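Long-range contact in putative chorismate mutase (Yersinia pestis biovar Microtus str. 91001, PDB 2GBB), which catalyses the Claisen rearrangement of chorismate to prephenate as a secreted, all-helical chorismate mutase: residues G52-Q65 with E144-K156. Sequence-based numbering, arbitrary orientation.
Sequences GLNGESIKPLMVAQ and EAIFSTFNQVKLK
Thr149 meets Leu61 and Ala64 where residues 144-150 of one helix run antiparallel to residues 55-65 of another, their axes 8.2 Å apart at the closest. Its OG1 lies 3.3 Å from Ala64 CB, close to the carbonyls of Ala145 and Ile146 on its own helix, while its CG2 turns to the Pro60 carbonyl. This division follows from a chi1 of 49°, which sets OG1 between the backbone N and the carbonyl carbon. Leu61 reaches across with both branches: CD2 toward Ile146 CG2, CD1 toward Val153 CG2. A type I turn from Phe150 to Val153 redirects the chain along the start of helix 55-82. There both methyls of Val153 straddle Ile58 CD1, each at 3.7 Å from it.

Polar bonds take over at the C-terminal tail. Ser57 OG accepts a nearly straight bond (177°) from Lys154 N at 3.0 Å and donates to Asn54 O in the carbonyl plane, on a lone pair. Asn54 is the N-cap of helix 55-82, its OD1 receiving Ser57 N, and its own N donates to Lys154 O at 2.9 Å. Lys156 N donates to Gly52 O, and these two backbone bonds flank Leu53 and Leu155, the non-hydrogen-bonded pair of a single antiparallel bridge. A water joins Ser57 O and Thr149 O, donating to both, and weakly accepts from Leu61 N, where Pro60 interrupts the helical bonding.

Farther out, Ile58 and Leu61 also pack on helix 93-117, and Ile146 and Gln65 touch helix 7-14, Gln65 beside Arg13, which probably binds substrate. With its proton given to Asn54 O and Lys154 N taken in return, Ser57 OG has its rotation set, so the hydroxyl fixed by the first helical turn also holds the tail.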
loop_
_atom_site.group_PDB
_atom_site.type_symbol
_atom_site.label_atom_id
_atom_site.label_comp_id
_atom_site.label_asym_id
_atom_site.label_seq_id
_atom_site.Cartn_x
_atom_site.Cartn_y
_atom_site.Cartn_z
ATOM N N GLY A 52 8.885 -27.010 21.733
ATOM C CA GLY A 52 9.782 -26.669 22.818
ATOM C C GLY A 52 10.190 -25.196 22.824
ATOM O O GLY A 52 11.178 -24.827 23.432
ATOM N N LEU A 53 9.426 -24.348 22.131
ATOM C CA LEU A 53 9.687 -22.930 22.117
ATOM C C LEU A 53 8.846 -22.270 23.189
ATOM O O LEU A 53 7.772 -22.758 23.532
ATOM C CB LEU A 53 9.409 -22.319 20.730
ATOM C CG LEU A 53 10.352 -22.828 19.605
ATOM C CD1 LEU A 53 9.901 -22.418 18.200
ATOM C CD2 LEU A 53 11.818 -22.386 19.837
ATOM N N ASN A 54 9.358 -21.182 23.745
ATOM C CA ASN A 54 8.551 -20.287 24.549
ATOM C C ASN A 54 7.481 -19.537 23.694
ATOM O O ASN A 54 7.833 -18.675 22.895
ATOM C CB ASN A 54 9.486 -19.289 25.224
ATOM C CG ASN A 54 8.795 -18.447 26.269
ATOM O OD1 ASN A 54 7.831 -17.663 25.849
ATOM N ND2 ASN A 54 9.156 -18.482 27.445
ATOM N N GLY A 55 6.203 -19.868 23.904
ATOM C CA GLY A 55 5.061 -19.372 23.121
ATOM C C GLY A 55 4.970 -17.859 22.963
ATOM O O GLY A 55 4.917 -17.355 21.867
ATOM N N GLU A 56 5.011 -17.146 24.078
ATOM C CA GLU A 56 5.018 -15.680 24.087
ATOM C C GLU A 56 6.277 -15.048 23.384
ATOM O O GLU A 56 6.173 -13.995 22.726
ATOM C CB GLU A 56 4.898 -15.163 25.526
ATOM C CG GLU A 56 4.404 -13.736 25.654
ATOM C CD GLU A 56 2.920 -13.645 25.995
ATOM O OE1 GLU A 56 2.084 -14.078 25.160
ATOM O OE2 GLU A 56 2.590 -13.124 27.101
ATOM N N SER A 57 7.443 -15.720 23.462
ATOM C CA SER A 57 8.685 -15.242 22.776
ATOM C C SER A 57 8.612 -15.244 21.232
ATOM O O SER A 57 9.428 -14.596 20.568
ATOM C CB SER A 57 9.916 -16.048 23.205
ATOM O OG SER A 57 10.055 -17.250 22.455
ATOM N N ILE A 58 7.647 -15.987 20.695
ATOM C CA ILE A 58 7.371 -16.118 19.264
ATOM C C ILE A 58 6.506 -14.984 18.644
ATOM O O ILE A 58 6.627 -14.644 17.451
ATOM C CB ILE A 58 6.707 -17.508 19.059
ATOM C CG1 ILE A 58 7.806 -18.496 18.694
ATOM C CG2 ILE A 58 5.532 -17.500 18.044
ATOM C CD1 ILE A 58 8.535 -18.104 17.381
ATOM N N LYS A 59 5.657 -14.390 19.468
ATOM C CA LYS A 59 4.707 -13.393 18.968
ATOM C C LYS A 59 5.296 -12.166 18.281
ATOM O O LYS A 59 4.754 -11.763 17.251
ATOM C CB LYS A 59 3.693 -12.977 20.045
ATOM C CG LYS A 59 2.706 -11.943 19.531
ATOM C CD LYS A 59 1.565 -11.755 20.508
ATOM C CE LYS A 59 0.537 -10.731 19.914
ATOM N NZ LYS A 59 -0.566 -10.703 20.963
ATOM N N PRO A 60 6.396 -11.575 18.833
ATOM C CA PRO A 60 7.023 -10.472 18.146
ATOM C C PRO A 60 7.453 -10.821 16.717
ATOM O O PRO A 60 7.222 -10.050 15.796
ATOM C CB PRO A 60 8.204 -10.130 19.086
ATOM C CG PRO A 60 7.627 -10.430 20.426
ATOM C CD PRO A 60 7.089 -11.802 20.121
ATOM N N LEU A 61 8.010 -12.009 16.534
ATOM C CA LEU A 61 8.390 -12.511 15.211
ATOM C C LEU A 61 7.173 -12.669 14.310
ATOM O O LEU A 61 7.216 -12.287 13.165
ATOM C CB LEU A 61 9.027 -13.885 15.321
ATOM C CG LEU A 61 10.083 -14.318 14.307
ATOM C CD1 LEU A 61 9.978 -15.823 14.080
ATOM C CD2 LEU A 61 10.226 -13.489 13.020
HETATM N N MSE A 62 6.101 -13.232 14.833
HETATM C CA MSE A 62 4.877 -13.306 14.029
HETATM C C MSE A 62 4.394 -11.911 13.670
HETATM O O MSE A 62 4.112 -11.662 12.537
HETATM C CB MSE A 62 3.808 -14.118 14.737
HETATM C CG MSE A 62 4.221 -15.513 15.058
HETATM SE SE MSE A 62 5.088 -16.479 13.564
HETATM C CE MSE A 62 3.651 -16.325 12.215
ATOM N N VAL A 63 4.326 -10.995 14.644
ATOM C CA VAL A 63 4.005 -9.569 14.382
ATOM C C VAL A 63 4.904 -8.970 13.272
ATOM O O VAL A 63 4.406 -8.353 12.334
ATOM C CB VAL A 63 4.011 -8.710 15.679
ATOM C CG1 VAL A 63 4.000 -7.186 15.370
ATOM C CG2 VAL A 63 2.772 -9.057 16.574
ATOM N N ALA A 64 6.226 -9.166 13.374
ATOM C CA ALA A 64 7.188 -8.650 12.365
ATOM C C ALA A 64 6.946 -9.255 10.977
ATOM O O ALA A 64 7.001 -8.554 9.922
ATOM C CB ALA A 64 8.664 -8.886 12.820
ATOM N N GLN A 65 6.642 -10.555 10.952
ATOM C CA GLN A 65 6.417 -11.189 9.667
ATOM C C GLN A 65 5.116 -10.671 9.020
ATOM O O GLN A 65 5.057 -10.496 7.800
ATOM C CB GLN A 65 6.341 -12.718 9.811
ATOM C CG GLN A 65 7.713 -13.327 10.014
ATOM C CD GLN A 65 7.653 -14.810 9.997
ATOM O OE1 GLN A 65 7.996 -15.438 8.996
ATOM N NE2 GLN A 65 7.198 -15.398 11.105
ATOM N N GLU A 144 14.775 -5.870 8.690
ATOM C CA GLU A 144 15.469 -5.626 9.964
ATOM C C GLU A 144 14.578 -5.824 11.200
ATOM O O GLU A 144 15.057 -6.321 12.218
ATOM C CB GLU A 144 16.125 -4.249 9.978
ATOM C CG GLU A 144 17.217 -4.154 8.848
ATOM C CD GLU A 144 17.612 -2.729 8.528
ATOM O OE1 GLU A 144 17.619 -1.900 9.479
ATOM O OE2 GLU A 144 17.897 -2.449 7.325
ATOM N N ALA A 145 13.283 -5.478 11.090
ATOM C CA ALA A 145 12.309 -5.798 12.133
ATOM C C ALA A 145 12.115 -7.324 12.298
ATOM O O ALA A 145 11.928 -7.850 13.409
ATOM C CB ALA A 145 10.932 -5.044 11.829
ATOM N N ILE A 146 12.225 -8.048 11.203
ATOM C CA ILE A 146 12.055 -9.478 11.279
ATOM C C ILE A 146 13.275 -10.082 11.961
ATOM O O ILE A 146 13.137 -11.002 12.794
ATOM C CB ILE A 146 11.898 -10.106 9.913
ATOM C CG1 ILE A 146 10.509 -9.790 9.364
ATOM C CG2 ILE A 146 12.120 -11.644 10.014
ATOM C CD1 ILE A 146 10.342 -10.250 7.989
ATOM N N PHE A 147 14.450 -9.571 11.602
ATOM C CA PHE A 147 15.720 -10.046 12.194
ATOM C C PHE A 147 15.752 -9.761 13.676
ATOM O O PHE A 147 16.163 -10.578 14.458
ATOM C CB PHE A 147 16.946 -9.375 11.551
ATOM C CG PHE A 147 18.278 -9.821 12.164
ATOM C CD1 PHE A 147 18.755 -11.110 11.960
ATOM C CD2 PHE A 147 19.021 -8.944 12.964
ATOM C CE1 PHE A 147 19.968 -11.541 12.532
ATOM C CE2 PHE A 147 20.252 -9.349 13.539
ATOM C CZ PHE A 147 20.732 -10.637 13.325
ATOM N N SER A 148 15.349 -8.569 14.085
ATOM C CA SER A 148 15.511 -8.305 15.473
ATOM C C SER A 148 14.553 -9.149 16.331
ATOM O O SER A 148 14.923 -9.567 17.439
ATOM C CB SER A 148 15.469 -6.812 15.757
ATOM O OG SER A 148 14.176 -6.305 15.549
ATOM N N THR A 149 13.345 -9.441 15.832
ATOM C CA THR A 149 12.391 -10.271 16.617
ATOM C C THR A 149 12.777 -11.752 16.603
ATOM O O THR A 149 12.524 -12.513 17.547
ATOM C CB THR A 149 10.934 -10.111 16.093
ATOM O OG1 THR A 149 10.949 -10.281 14.684
ATOM C CG2 THR A 149 10.407 -8.704 16.340
ATOM N N PHE A 150 13.340 -12.173 15.493
ATOM C CA PHE A 150 13.853 -13.530 15.335
ATOM C C PHE A 150 14.829 -13.877 16.481
ATOM O O PHE A 150 14.797 -14.974 17.062
ATOM C CB PHE A 150 14.503 -13.619 13.950
ATOM C CG PHE A 150 15.538 -14.680 13.809
ATOM C CD1 PHE A 150 15.177 -15.992 13.523
ATOM C CD2 PHE A 150 16.909 -14.346 13.883
ATOM C CE1 PHE A 150 16.170 -17.001 13.375
ATOM C CE2 PHE A 150 17.891 -15.328 13.716
ATOM C CZ PHE A 150 17.505 -16.668 13.468
ATOM N N ASN A 151 15.661 -12.903 16.822
ATOM C CA ASN A 151 16.615 -13.052 17.921
ATOM C C ASN A 151 16.009 -13.013 19.306
ATOM O O ASN A 151 16.692 -13.328 20.304
ATOM C CB ASN A 151 17.736 -12.001 17.787
ATOM C CG ASN A 151 18.742 -12.382 16.696
ATOM O OD1 ASN A 151 19.121 -13.549 16.582
ATOM N ND2 ASN A 151 19.149 -11.420 15.884
ATOM N N GLN A 152 14.730 -12.640 19.366
ATOM C CA GLN A 152 13.973 -12.617 20.632
ATOM C C GLN A 152 13.342 -13.976 20.918
ATOM O O GLN A 152 12.930 -14.231 22.055
ATOM C CB GLN A 152 12.886 -11.520 20.617
ATOM C CG GLN A 152 13.427 -10.075 20.589
ATOM C CD GLN A 152 14.346 -9.788 21.736
ATOM O OE1 GLN A 152 15.471 -9.293 21.548
ATOM N NE2 GLN A 152 13.898 -10.115 22.944
ATOM N N VAL A 153 13.291 -14.858 19.915
ATOM C CA VAL A 153 12.685 -16.171 20.118
ATOM C C VAL A 153 13.576 -17.080 20.995
ATOM O O VAL A 153 14.755 -17.271 20.689
ATOM C CB VAL A 153 12.434 -16.930 18.774
ATOM C CG1 VAL A 153 11.799 -18.302 19.042
ATOM C CG2 VAL A 153 11.617 -16.096 17.776
ATOM N N LYS A 154 12.996 -17.692 22.029
ATOM C CA LYS A 154 13.772 -18.531 22.986
ATOM C C LYS A 154 13.138 -19.893 23.116
ATOM O O LYS A 154 11.934 -20.056 22.941
ATOM C CB LYS A 154 13.812 -17.894 24.399
ATOM C CG LYS A 154 14.090 -16.370 24.509
ATOM C CD LYS A 154 15.539 -16.012 24.188
ATOM C CE LYS A 154 15.734 -14.498 24.163
ATOM N NZ LYS A 154 16.900 -14.107 23.298
ATOM N N LEU A 155 13.944 -20.864 23.502
ATOM C CA LEU A 155 13.459 -22.149 23.982
ATOM C C LEU A 155 12.715 -22.044 25.309
ATOM O O LEU A 155 12.911 -21.091 26.068
ATOM C CB LEU A 155 14.638 -23.090 24.187
ATOM C CG LEU A 155 15.439 -23.458 22.938
ATOM C CD1 LEU A 155 16.831 -23.913 23.425
ATOM C CD2 LEU A 155 14.732 -24.557 22.102
ATOM N N LYS A 156 11.856 -23.020 25.559
ATOM C CA LYS A 156 11.206 -23.258 26.864
ATOM C C LYS A 156 10.094 -24.280 26.754
ATOM O O LYS A 156 9.783 -25.000 27.708
ATOM C CB LYS A 156 10.669 -21.989 27.531
ATOM C CG LYS A 156 11.355 -21.657 28.920
ATOM C CD LYS A 156 10.773 -22.465 30.097
ATOM C CE LYS A 156 11.603 -23.733 30.432
ATOM N NZ LYS A 156 12.967 -23.492 31.092
ATOM O OXT LYS A 156 9.465 -24.421 25.711
HETATM O O HOH W 1 10.093 -12.827 18.770
#